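Local coordinates for protein TBC1 domain family member 22A (Homo sapiens, PDB 2QFZ) that probably acts as a GTPase-activating protein for Rab-family GTPases through its TBC domain, and forms homodimers and binds 14-3-3 proteins, at residues H232-Q237 against K294-E299; K83-F88 against E131-I136; D27-L32 against R44-S49; S278-Y283 against A327-L332. One frame throughout, in Å; residues are numbered along the deposited sequence. Where two conformers were deposited one is given.

Contact 1. Residues H232-Q237 against K294-E299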
# COMPACT_ATOMS: atom_id res chain seq x y z
N HIS A 232 21.15 12.93 -8.79
CA HIS A 232 22.07 12.19 -7.90
C HIS A 232 23.24 12.99 -7.27
O HIS A 232 23.49 12.88 -6.07
CB HIS A 232 22.63 10.97 -8.64
CG HIS A 232 23.55 10.14 -7.81
ND1 HIS A 232 23.12 9.46 -6.69
CD2 HIS A 232 24.87 9.88 -7.92
CE1 HIS A 232 24.14 8.81 -6.15
NE2 HIS A 232 25.21 9.04 -6.89
N ARG A 233 23.91 13.81 -8.10
CA ARG A 233 25.03 14.64 -7.69
C ARG A 233 24.64 15.88 -6.94
O ARG A 233 25.34 16.31 -6.03
CB ARG A 233 25.89 15.03 -8.90
CG ARG A 233 26.44 13.85 -9.64
CD ARG A 233 27.50 14.24 -10.64
NE ARG A 233 28.08 13.04 -11.22
CZ ARG A 233 29.08 13.01 -12.10
NH1 ARG A 233 29.64 14.14 -12.53
NH2 ARG A 233 29.52 11.82 -12.56
N HIS A 234 23.52 16.48 -7.31
CA HIS A 234 22.99 17.58 -6.56
C HIS A 234 22.65 17.14 -5.10
O HIS A 234 22.93 17.87 -4.13
CB HIS A 234 21.76 18.15 -7.31
CG HIS A 234 21.13 19.34 -6.66
ND1 HIS A 234 21.55 20.63 -6.90
CD2 HIS A 234 20.08 19.43 -5.81
CE1 HIS A 234 20.80 21.46 -6.21
NE2 HIS A 234 19.90 20.76 -5.53
N LEU A 235 22.08 15.95 -4.93
CA LEU A 235 21.78 15.47 -3.55
C LEU A 235 23.09 15.35 -2.78
O LEU A 235 23.19 15.79 -1.65
CB LEU A 235 21.00 14.15 -3.54
CG LEU A 235 19.59 14.24 -4.11
CD1 LEU A 235 18.97 12.88 -4.23
CD2 LEU A 235 18.70 15.15 -3.32
N ASP A 236 24.10 14.77 -3.42
CA ASP A 236 25.45 14.61 -2.82
C ASP A 236 26.10 15.94 -2.53
O ASP A 236 26.62 16.17 -1.44
CB ASP A 236 26.35 13.82 -3.80
CG ASP A 236 27.76 13.49 -3.22
OD1 ASP A 236 27.86 12.92 -2.13
OD2 ASP A 236 28.79 13.77 -3.91
N GLN A 237 26.06 16.83 -3.52
CA GLN A 237 26.58 18.20 -3.38
C GLN A 237 25.98 18.89 -2.14
O GLN A 237 26.66 19.59 -1.42
CB GLN A 237 26.29 18.98 -4.68
CG GLN A 237 26.97 20.36 -4.82
CD GLN A 237 28.50 20.28 -4.73
OE1 GLN A 237 29.13 19.34 -5.24
NE2 GLN A 237 29.10 21.26 -4.07
N LYS A 294 13.31 19.56 -11.37
CA LYS A 294 13.45 21.02 -11.56
C LYS A 294 13.52 21.75 -10.23
O LYS A 294 14.45 22.52 -9.98
CB LYS A 294 12.25 21.56 -12.39
CG LYS A 294 12.11 23.11 -12.45
N GLU A 295 12.54 21.52 -9.37
CA GLU A 295 12.55 22.07 -8.02
C GLU A 295 13.73 21.58 -7.12
O GLU A 295 14.19 22.33 -6.28
CB GLU A 295 11.22 21.79 -7.33
CG GLU A 295 10.01 22.47 -7.98
CD GLU A 295 9.22 21.61 -8.96
OE1 GLU A 295 9.83 20.81 -9.73
OE2 GLU A 295 7.97 21.74 -8.97
N ILE A 296 14.18 20.33 -7.29
CA ILE A 296 15.35 19.78 -6.59
C ILE A 296 16.64 20.52 -6.97
O ILE A 296 17.37 20.98 -6.13
CB ILE A 296 15.56 18.24 -6.89
CG1 ILE A 296 14.52 17.38 -6.19
CG2 ILE A 296 16.98 17.74 -6.47
CD1 ILE A 296 14.48 15.91 -6.68
N LEU A 297 16.91 20.58 -8.26
CA LEU A 297 18.09 21.23 -8.80
C LEU A 297 18.18 22.77 -8.59
O LEU A 297 19.27 23.33 -8.62
CB LEU A 297 18.18 20.89 -10.28
CG LEU A 297 18.46 19.41 -10.60
CD1 LEU A 297 18.11 19.07 -12.08
CD2 LEU A 297 19.89 19.07 -10.30
N GLU A 298 17.03 23.42 -8.36
CA GLU A 298 16.97 24.84 -8.03
C GLU A 298 17.17 25.08 -6.54
O GLU A 298 17.51 26.21 -6.14
CB GLU A 298 15.60 25.40 -8.41
N GLU A 299 16.94 24.05 -5.73
CA GLU A 299 17.10 24.15 -4.29
C GLU A 299 18.55 23.93 -3.88
O GLU A 299 19.11 22.87 -4.13
CB GLU A 299 16.17 23.15 -3.58
CG GLU A 299 16.16 23.27 -2.11
CD GLU A 299 15.77 24.65 -1.66
OE1 GLU A 299 14.55 24.96 -1.68
OE2 GLU A 299 16.68 25.44 -1.30

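Contact 2. Residues K83-F88 against E131-I136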
# COMPACT_ATOMS: atom_id res chain seq x y z
N LYS A 83 -13.70 -17.23 9.24
CA LYS A 83 -13.78 -17.96 10.51
C LYS A 83 -12.41 -18.18 11.12
O LYS A 83 -12.27 -18.14 12.32
CB LYS A 83 -14.46 -19.33 10.30
CG LYS A 83 -15.94 -19.19 10.04
CD LYS A 83 -16.64 -20.53 9.99
CE LYS A 83 -18.09 -20.34 9.67
NZ LYS A 83 -18.74 -19.37 10.61
N GLU A 84 -11.39 -18.42 10.30
CA GLU A 84 -10.03 -18.64 10.85
C GLU A 84 -9.53 -17.39 11.59
O GLU A 84 -8.90 -17.49 12.65
CB GLU A 84 -9.07 -19.06 9.73
CG GLU A 84 -7.64 -19.24 10.15
N TYR A 85 -9.84 -16.21 11.05
CA TYR A 85 -9.45 -14.96 11.65
C TYR A 85 -10.22 -14.74 12.94
O TYR A 85 -9.67 -14.32 13.93
CB TYR A 85 -9.68 -13.78 10.69
CG TYR A 85 -9.36 -12.44 11.33
CD1 TYR A 85 -8.05 -12.05 11.55
CD2 TYR A 85 -10.37 -11.57 11.73
CE1 TYR A 85 -7.75 -10.83 12.17
CE2 TYR A 85 -10.07 -10.32 12.32
CZ TYR A 85 -8.75 -9.97 12.54
OH TYR A 85 -8.42 -8.74 13.14
N PHE A 86 -11.52 -14.99 12.91
CA PHE A 86 -12.34 -14.86 14.12
C PHE A 86 -11.87 -15.77 15.25
O PHE A 86 -11.96 -15.40 16.43
CB PHE A 86 -13.78 -15.18 13.81
CG PHE A 86 -14.37 -14.33 12.73
CD1 PHE A 86 -13.91 -13.04 12.47
CD2 PHE A 86 -15.45 -14.81 11.99
CE1 PHE A 86 -14.51 -12.24 11.46
CE2 PHE A 86 -16.06 -14.02 11.01
CZ PHE A 86 -15.56 -12.73 10.75
N ALA A 87 -11.39 -16.96 14.89
CA ALA A 87 -10.67 -17.81 15.85
C ALA A 87 -9.41 -17.16 16.41
O ALA A 87 -9.07 -17.40 17.56
CB ALA A 87 -10.32 -19.19 15.21
N PHE A 88 -8.68 -16.36 15.62
CA PHE A 88 -7.54 -15.64 16.17
C PHE A 88 -8.02 -14.65 17.22
O PHE A 88 -7.41 -14.55 18.26
CB PHE A 88 -6.70 -14.86 15.13
CG PHE A 88 -6.09 -15.70 14.06
CD1 PHE A 88 -5.94 -17.08 14.21
CD2 PHE A 88 -5.63 -15.08 12.89
CE1 PHE A 88 -5.37 -17.83 13.18
CE2 PHE A 88 -5.06 -15.79 11.88
CZ PHE A 88 -4.91 -17.17 12.01
N GLU A 131 -6.37 -1.39 15.49
CA GLU A 131 -5.52 -1.94 16.60
C GLU A 131 -5.54 -3.45 16.69
O GLU A 131 -4.50 -4.10 16.94
CB GLU A 131 -5.97 -1.36 17.98
CG GLU A 131 -5.64 0.10 18.15
CD GLU A 131 -6.18 0.72 19.44
OE1 GLU A 131 -6.73 -0.02 20.29
OE2 GLU A 131 -6.05 1.97 19.59
N ARG A 132 -6.73 -4.01 16.51
CA ARG A 132 -6.88 -5.45 16.60
C ARG A 132 -6.22 -6.17 15.45
O ARG A 132 -5.53 -7.18 15.66
CB ARG A 132 -8.37 -5.81 16.67
CG ARG A 132 -8.59 -7.22 17.11
CD ARG A 132 -9.98 -7.42 17.60
NE ARG A 132 -10.95 -6.76 16.74
CZ ARG A 132 -12.23 -6.57 17.02
NH1 ARG A 132 -12.75 -7.02 18.18
NH2 ARG A 132 -13.00 -5.96 16.13
N ILE A 133 -6.42 -5.70 14.22
CA ILE A 133 -5.71 -6.28 13.03
C ILE A 133 -4.19 -6.24 13.23
O ILE A 133 -3.48 -7.24 13.01
CB ILE A 133 -6.05 -5.53 11.70
CG1 ILE A 133 -7.48 -5.85 11.24
CG2 ILE A 133 -5.05 -5.90 10.56
CD1 ILE A 133 -7.99 -4.90 10.12
N LEU A 134 -3.69 -5.07 13.65
CA LEU A 134 -2.25 -4.83 13.81
C LEU A 134 -1.67 -5.64 14.99
O LEU A 134 -0.63 -6.29 14.87
CB LEU A 134 -1.97 -3.30 13.93
CG LEU A 134 -2.13 -2.53 12.62
CD1 LEU A 134 -2.19 -1.04 12.85
CD2 LEU A 134 -1.00 -2.91 11.68
N PHE A 135 -2.40 -5.70 16.10
CA PHE A 135 -2.00 -6.54 17.24
C PHE A 135 -1.94 -8.06 16.89
O PHE A 135 -0.96 -8.77 17.24
CB PHE A 135 -2.93 -6.28 18.44
CG PHE A 135 -2.55 -7.02 19.70
CD1 PHE A 135 -1.66 -6.48 20.59
CD2 PHE A 135 -3.11 -8.25 19.99
CE1 PHE A 135 -1.28 -7.18 21.75
CE2 PHE A 135 -2.74 -8.96 21.15
CZ PHE A 135 -1.83 -8.41 22.02
N ILE A 136 -2.95 -8.56 16.18
CA ILE A 136 -2.95 -9.98 15.76
C ILE A 136 -1.82 -10.29 14.76
O ILE A 136 -1.10 -11.29 14.90
CB ILE A 136 -4.34 -10.41 15.20
CG1 ILE A 136 -5.35 -10.57 16.36
CG2 ILE A 136 -4.28 -11.72 14.41
CD1 ILE A 136 -6.79 -10.76 15.88

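Contact 3. Residues D27-L32 against R44-S49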
# COMPACT_ATOMS: atom_id res chain seq x y z
N ASP A 27 -17.90 -3.49 -17.86
CA ASP A 27 -18.43 -4.74 -18.44
C ASP A 27 -17.35 -5.80 -18.74
O ASP A 27 -17.60 -6.96 -18.65
CB ASP A 27 -19.24 -4.45 -19.72
N LYS A 28 -16.13 -5.38 -19.08
CA LYS A 28 -15.03 -6.34 -19.30
C LYS A 28 -14.54 -6.96 -17.97
O LYS A 28 -14.35 -8.16 -17.88
CB LYS A 28 -13.86 -5.65 -20.04
CG LYS A 28 -13.33 -6.42 -21.24
CD LYS A 28 -13.21 -5.52 -22.48
CE LYS A 28 -12.23 -4.35 -22.29
NZ LYS A 28 -12.55 -3.23 -23.22
N PHE A 29 -14.32 -6.12 -16.95
CA PHE A 29 -13.99 -6.60 -15.60
C PHE A 29 -15.05 -7.58 -15.08
O PHE A 29 -14.72 -8.69 -14.64
CB PHE A 29 -13.89 -5.41 -14.62
CG PHE A 29 -12.57 -4.76 -14.64
CD1 PHE A 29 -11.53 -5.23 -13.84
CD2 PHE A 29 -12.33 -3.71 -15.50
CE1 PHE A 29 -10.30 -4.63 -13.87
CE2 PHE A 29 -11.07 -3.11 -15.54
CZ PHE A 29 -10.07 -3.56 -14.73
N LYS A 30 -16.30 -7.18 -15.17
CA LYS A 30 -17.41 -8.00 -14.65
C LYS A 30 -17.48 -9.34 -15.35
O LYS A 30 -17.72 -10.36 -14.72
CB LYS A 30 -18.74 -7.26 -14.78
CG LYS A 30 -18.87 -6.10 -13.83
CD LYS A 30 -20.24 -5.41 -13.94
N GLN A 31 -17.22 -9.35 -16.66
CA GLN A 31 -17.24 -10.57 -17.42
C GLN A 31 -16.11 -11.50 -16.99
O GLN A 31 -16.34 -12.69 -16.81
CB GLN A 31 -17.18 -10.30 -18.91
CG GLN A 31 -17.92 -11.36 -19.70
CD GLN A 31 -17.83 -11.16 -21.18
OE1 GLN A 31 -17.72 -10.03 -21.67
NE2 GLN A 31 -17.90 -12.27 -21.93
N LEU A 32 -14.89 -10.96 -16.82
CA LEU A 32 -13.76 -11.75 -16.26
C LEU A 32 -14.07 -12.31 -14.88
O LEU A 32 -13.87 -13.48 -14.64
CB LEU A 32 -12.44 -10.96 -16.16
CG LEU A 32 -11.54 -10.92 -17.39
CD1 LEU A 32 -10.46 -9.87 -17.22
CD2 LEU A 32 -10.94 -12.28 -17.60
N ARG A 44 -5.06 -9.09 -14.56
CA ARG A 44 -3.83 -8.29 -14.30
C ARG A 44 -3.52 -7.30 -15.37
O ARG A 44 -3.23 -6.14 -15.06
CB ARG A 44 -2.59 -9.17 -14.15
CG ARG A 44 -2.53 -9.89 -12.88
CD ARG A 44 -1.26 -10.66 -12.72
NE ARG A 44 -1.46 -11.68 -11.70
CZ ARG A 44 -1.71 -12.96 -11.95
NH1 ARG A 44 -1.73 -13.42 -13.20
NH2 ARG A 44 -1.89 -13.80 -10.93
N ARG A 45 -3.55 -7.74 -16.64
CA ARG A 45 -3.33 -6.84 -17.77
C ARG A 45 -4.37 -5.71 -17.83
O ARG A 45 -4.05 -4.58 -18.22
CB ARG A 45 -3.29 -7.63 -19.09
CG ARG A 45 -3.37 -6.79 -20.33
N LEU A 46 -5.61 -5.99 -17.44
CA LEU A 46 -6.63 -4.93 -17.42
C LEU A 46 -6.46 -4.01 -16.19
O LEU A 46 -6.64 -2.83 -16.28
CB LEU A 46 -8.04 -5.50 -17.41
CG LEU A 46 -8.69 -5.91 -18.73
CD1 LEU A 46 -10.17 -6.08 -18.50
CD2 LEU A 46 -8.43 -4.92 -19.83
N SER A 47 -6.12 -4.60 -15.06
CA SER A 47 -6.02 -3.86 -13.78
C SER A 47 -4.84 -2.85 -13.75
O SER A 47 -4.83 -1.87 -12.95
CB SER A 47 -5.89 -4.88 -12.65
OG SER A 47 -7.08 -5.66 -12.53
N TRP A 48 -3.85 -3.07 -14.63
CA TRP A 48 -2.62 -2.27 -14.65
C TRP A 48 -2.99 -0.83 -14.86
O TRP A 48 -2.44 0.03 -14.24
CB TRP A 48 -1.65 -2.75 -15.74
CG TRP A 48 -0.20 -2.31 -15.55
CD1 TRP A 48 0.82 -3.06 -15.03
CD2 TRP A 48 0.36 -1.03 -15.86
NE1 TRP A 48 1.97 -2.33 -15.00
CE2 TRP A 48 1.72 -1.08 -15.50
CE3 TRP A 48 -0.16 0.15 -16.37
CZ2 TRP A 48 2.58 0.01 -15.67
CZ3 TRP A 48 0.72 1.26 -16.55
CH2 TRP A 48 2.06 1.17 -16.18
N SER A 49 -3.98 -0.59 -15.72
CA SER A 49 -4.39 0.73 -16.09
C SER A 49 -5.44 1.30 -15.15
O SER A 49 -6.02 2.33 -15.44
CB SER A 49 -4.86 0.72 -17.55
OG SER A 49 -3.83 0.18 -18.43

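Contact 4. Residues S278-Y283 against A327-L332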
# COMPACT_ATOMS: atom_id res chain seq x y z
N SER A 278 7.24 -5.10 -3.98
CA SER A 278 8.58 -5.46 -3.66
C SER A 278 9.57 -4.80 -4.62
O SER A 278 10.46 -4.10 -4.19
CB SER A 278 8.68 -6.99 -3.76
OG SER A 278 9.96 -7.41 -3.44
N HIS A 279 9.36 -5.00 -5.92
CA HIS A 279 10.33 -4.69 -6.96
C HIS A 279 9.86 -3.46 -7.76
O HIS A 279 10.56 -2.46 -7.82
CB HIS A 279 10.49 -5.93 -7.86
CG HIS A 279 11.40 -5.75 -9.04
ND1 HIS A 279 10.98 -5.94 -10.34
CD2 HIS A 279 12.73 -5.46 -9.11
CE1 HIS A 279 12.00 -5.75 -11.17
NE2 HIS A 279 13.07 -5.47 -10.44
N PHE A 280 8.66 -3.53 -8.35
CA PHE A 280 8.15 -2.37 -9.10
C PHE A 280 8.14 -1.07 -8.28
O PHE A 280 8.42 -0.02 -8.83
CB PHE A 280 6.77 -2.62 -9.69
CG PHE A 280 6.41 -1.67 -10.80
CD1 PHE A 280 7.29 -1.45 -11.87
CD2 PHE A 280 5.21 -0.98 -10.78
CE1 PHE A 280 6.98 -0.55 -12.89
CE2 PHE A 280 4.87 -0.10 -11.82
CZ PHE A 280 5.75 0.10 -12.87
N HIS A 281 7.83 -1.16 -6.98
CA HIS A 281 7.88 -0.02 -6.07
C HIS A 281 9.16 0.80 -6.17
O HIS A 281 9.11 2.04 -6.12
CB HIS A 281 7.62 -0.44 -4.60
CG HIS A 281 7.57 0.71 -3.64
ND1 HIS A 281 6.60 1.67 -3.70
CD2 HIS A 281 8.38 1.06 -2.61
CE1 HIS A 281 6.84 2.60 -2.80
NE2 HIS A 281 7.91 2.25 -2.11
N LEU A 282 10.30 0.14 -6.28
CA LEU A 282 11.58 0.82 -6.47
C LEU A 282 11.56 1.82 -7.63
O LEU A 282 12.01 2.93 -7.50
CB LEU A 282 12.71 -0.17 -6.73
CG LEU A 282 13.05 -1.23 -5.69
CD1 LEU A 282 14.51 -1.61 -5.84
CD2 LEU A 282 12.77 -0.75 -4.27
N TYR A 283 11.03 1.39 -8.77
CA TYR A 283 10.97 2.21 -9.99
C TYR A 283 9.99 3.34 -9.87
O TYR A 283 10.19 4.34 -10.49
CB TYR A 283 10.60 1.35 -11.20
CG TYR A 283 11.63 0.33 -11.44
CD1 TYR A 283 12.81 0.64 -12.13
CD2 TYR A 283 11.49 -0.94 -10.95
CE1 TYR A 283 13.83 -0.33 -12.32
CE2 TYR A 283 12.49 -1.92 -11.14
CZ TYR A 283 13.64 -1.59 -11.82
OH TYR A 283 14.58 -2.57 -12.02
N ALA A 327 3.61 5.30 -15.72
CA ALA A 327 4.12 5.19 -17.09
C ALA A 327 5.64 5.43 -17.13
O ALA A 327 6.37 4.67 -17.77
CB ALA A 327 3.33 6.15 -18.08
N GLU A 328 6.09 6.45 -16.41
CA GLU A 328 7.52 6.71 -16.17
C GLU A 328 8.27 5.58 -15.45
O GLU A 328 9.32 5.14 -15.89
CB GLU A 328 7.66 8.03 -15.40
CG GLU A 328 7.23 9.20 -16.27
CD GLU A 328 7.82 9.02 -17.68
OE1 GLU A 328 9.07 9.14 -17.80
OE2 GLU A 328 7.05 8.69 -18.63
N ALA A 329 7.69 5.09 -14.36
CA ALA A 329 8.24 3.92 -13.61
C ALA A 329 8.47 2.74 -14.55
O ALA A 329 9.52 2.08 -14.51
CB ALA A 329 7.29 3.53 -12.49
N TYR A 330 7.48 2.51 -15.39
CA TYR A 330 7.50 1.42 -16.34
C TYR A 330 8.64 1.58 -17.35
O TYR A 330 9.36 0.62 -17.63
CB TYR A 330 6.13 1.27 -17.03
CG TYR A 330 5.95 -0.11 -17.65
CD1 TYR A 330 5.70 -1.22 -16.85
CD2 TYR A 330 6.08 -0.31 -19.03
CE1 TYR A 330 5.54 -2.49 -17.39
CE2 TYR A 330 5.95 -1.58 -19.59
CZ TYR A 330 5.69 -2.67 -18.77
OH TYR A 330 5.55 -3.94 -19.30
N ARG A 331 8.83 2.80 -17.86
CA ARG A 331 9.93 3.10 -18.75
C ARG A 331 11.30 2.87 -18.05
O ARG A 331 12.17 2.19 -18.60
CB ARG A 331 9.84 4.53 -19.25
CG ARG A 331 10.93 4.93 -20.23
CD ARG A 331 10.87 6.40 -20.67
NE ARG A 331 11.08 7.35 -19.59
CZ ARG A 331 12.26 7.65 -18.99
NH1 ARG A 331 13.40 7.08 -19.35
NH2 ARG A 331 12.30 8.55 -18.00
N LEU A 332 11.46 3.44 -16.85
CA LEU A 332 12.70 3.30 -16.08
C LEU A 332 13.06 1.86 -15.83
O LEU A 332 14.23 1.50 -15.83
CB LEU A 332 12.64 4.04 -14.74
CG LEU A 332 12.41 5.53 -14.77
CD1 LEU A 332 12.31 6.06 -13.33
CD2 LEU A 332 13.53 6.22 -15.54

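Contact 1. Residues H232-Q237 against K294-E299
Two short helices of the all-helical TBC domain, 229-237 and 293-298, meet where His-234 of the first reaches the carboxyl-terminal end of the second. Their local axes approach to 9.9 Å and run roughly parallel, at 35°. The CG of His-234 is anti to its backbone N (chi1 -178°), so the imidazole reaches across. His-234 NE2 donates a weak, bent hydrogen bond of 2.7 Å to Glu-299 O, which lies at the ring edge near its plane. His-234 NE2 is also 2.6 Å from Ile-296 O, but the angle there is too poor for a hydrogen bond. Ile-296 O instead takes the backbone N-H of Glu-299. Leu-297 CA sits over one face as a CH-pi contact, 3.8 Å from the centroid of the His-234 ring. The last turn thus lies against one face and one edge of the imidazole. Leu-297 CD2 touches His-234 CB at 3.6 Å, while Ile-296 CG2 meets His-234 CD2 at the same distance. An alanine at His-234 would probably loosen this turn, because the ring contacts and the bond to Glu-299 O would be lost. Helix 302-309 packs alongside, with Leu-309 touching both Leu-235 and Ile-296.

Contact 2. Residues K83-F88 against E131-I136
Tyr-85 leaves helix 74-91 with its CG anti to the backbone N (chi1 176°). From CB the ring extends toward helix 124-140. Along the ring, Tyr-85 CE1 is the first atom to meet the other segment, with Ile-136 CD1 3.8 Å away. Tyr-85 CZ follows, 4.0 Å from the same Ile-136 CD1. The side chains of Tyr-85 and Ile-136 cross obliquely. At the tip, Tyr-85 OH lies 3.6 Å from Ile-133 CG1 and 3.7 Å from Ile-133 CA, where the two side chains cross at about a right angle. The hydroxyl finds its polar partner outside the pair: it is hydrogen-bonded to Glu-188 OE2 on helix 181-200. The other oxygen of that carboxylate, OE1, forms a salt bridge with Arg-132 NH2, so Glu-188 ties the tip of the tyrosine to a residue of the second segment. The two helices are part of the helical TBC fold and cross almost perpendicularly, at 85°, with local axes 11.6 Å apart. That spacing is wide, and large side chains bridge it. A leucine at Tyr-85 would probably weaken the junction, since it would lose the hydroxyl, with its bond to Glu-188 and its contact with Ile-133, and the ring atoms that meet Ile-136 CD1. One turn on, Phe-88 adds a second contact. Phe-88 CD2 lies 3.9 Å from Ile-136 CG2, on the other branch of the isoleucine from the one that Tyr-85 uses. Arg-140, further along helix 124-140, makes a cation-pi contact with the Phe-88 ring.

Contact 3. Residues D27-L32 against R44-S49
Phe-29 and Leu-46 have the same first torsion: in each, CG is anti to the carbonyl carbon and beside the backbone N (chi1 -83°). The side chain of Leu-46 sets out toward helix 25-34, and Phe-29 slides past it in the opposite direction. Leu-46 CD1 therefore lies over one face of the Phe-29 ring, toward its rim and 4.3 Å above the plane. The ring tip reaches past to the base of the leucine, with Phe-29 CZ 3.9 Å from Leu-46 CB and 3.8 Å from Leu-46 O. Ser-47 OG is at the ring edge, in plane, 3.6 Å from Phe-29 CE1. Its own hydrogen bond goes to Leu-43 O, one turn back in helix 40-47. Leu-46 CD1 also meets Leu-32 CD1 and Lys-28 CB, each at 4.0 Å, so Lys-28, Phe-29 and Leu-32 all touch the leucine. Pro-52, Val-55 and Thr-59 pack against Phe-29. Helices 25-34 and 40-47 are consecutive at the amino-terminal end of the model. The lysine contributes its aliphatic base at the outer border. Arg-25 NH2 adds a weak hydrogen bond to Leu-46 O. Between the two segments the joint is thus largely apolar and held by van der Waals packing.

Contact 4. Residues S278-Y283 against A327-L332
The Phe-280 ring meets helix 319-335 with its tip: Tyr-330 N lies at the ring edge near its plane, 3.9 Å from Phe-280 CZ. That CZ in turn sits at the edge of the Tyr-330 ring, 4.2 Å from Tyr-330 CD1. Tyr-283 CE2 lies over one face of the His-279 ring, 3.6 Å above the plane, and His-279 NE2 is in plane at the edge of the Tyr-283 ring. Between the two aromatics of helix 276-291 comes Ala-329. Ala-329 CB touches Phe-280 CZ at 3.8 Å and Tyr-283 O at 3.6 Å. Tyr-283 CB in turn rests 3.6 Å from Ala-329 O. The small residue permits close approach: the CA atoms of Tyr-283 and Ala-329 are 4.8 Å apart, and the local axes cross at 104°. Tyr-283 CD1 also packs 3.9 Å from Leu-332 C. These helices belong to the carboxyl-terminal half of the helical fold, where Leu-223 and Ile-227 of helix 211-227 pack on Tyr-283 and Leu-332. With only apolar and van der Waals contacts across the crossing, its fit probably depends on shape, the small Ala-329 included.

Contacts 1, 2 and 4 are largely buried, while contact 3 is partly open, with a lysine at its border. No helix is used twice, but helices 276-291 of contact 4 and 293-298 of contact 1 follow each other. Contacts 3 and 4 touch: Trp-48 CZ2 lies 3.6 Å from Tyr-330 CD1, which links the amino-terminal helices to helix 319-335. Contact 2 lies across the chain's centre from contacts 1 and 4, its centre about 46 Å from that of contact 1. Contact 1 alone has a hydrogen bond between its segments, a weak one. In contact 2 Tyr-85 and Arg-132 turn their polar ends to Glu-188 on a third helix. Contacts 3 and 4 rely on apolar packing.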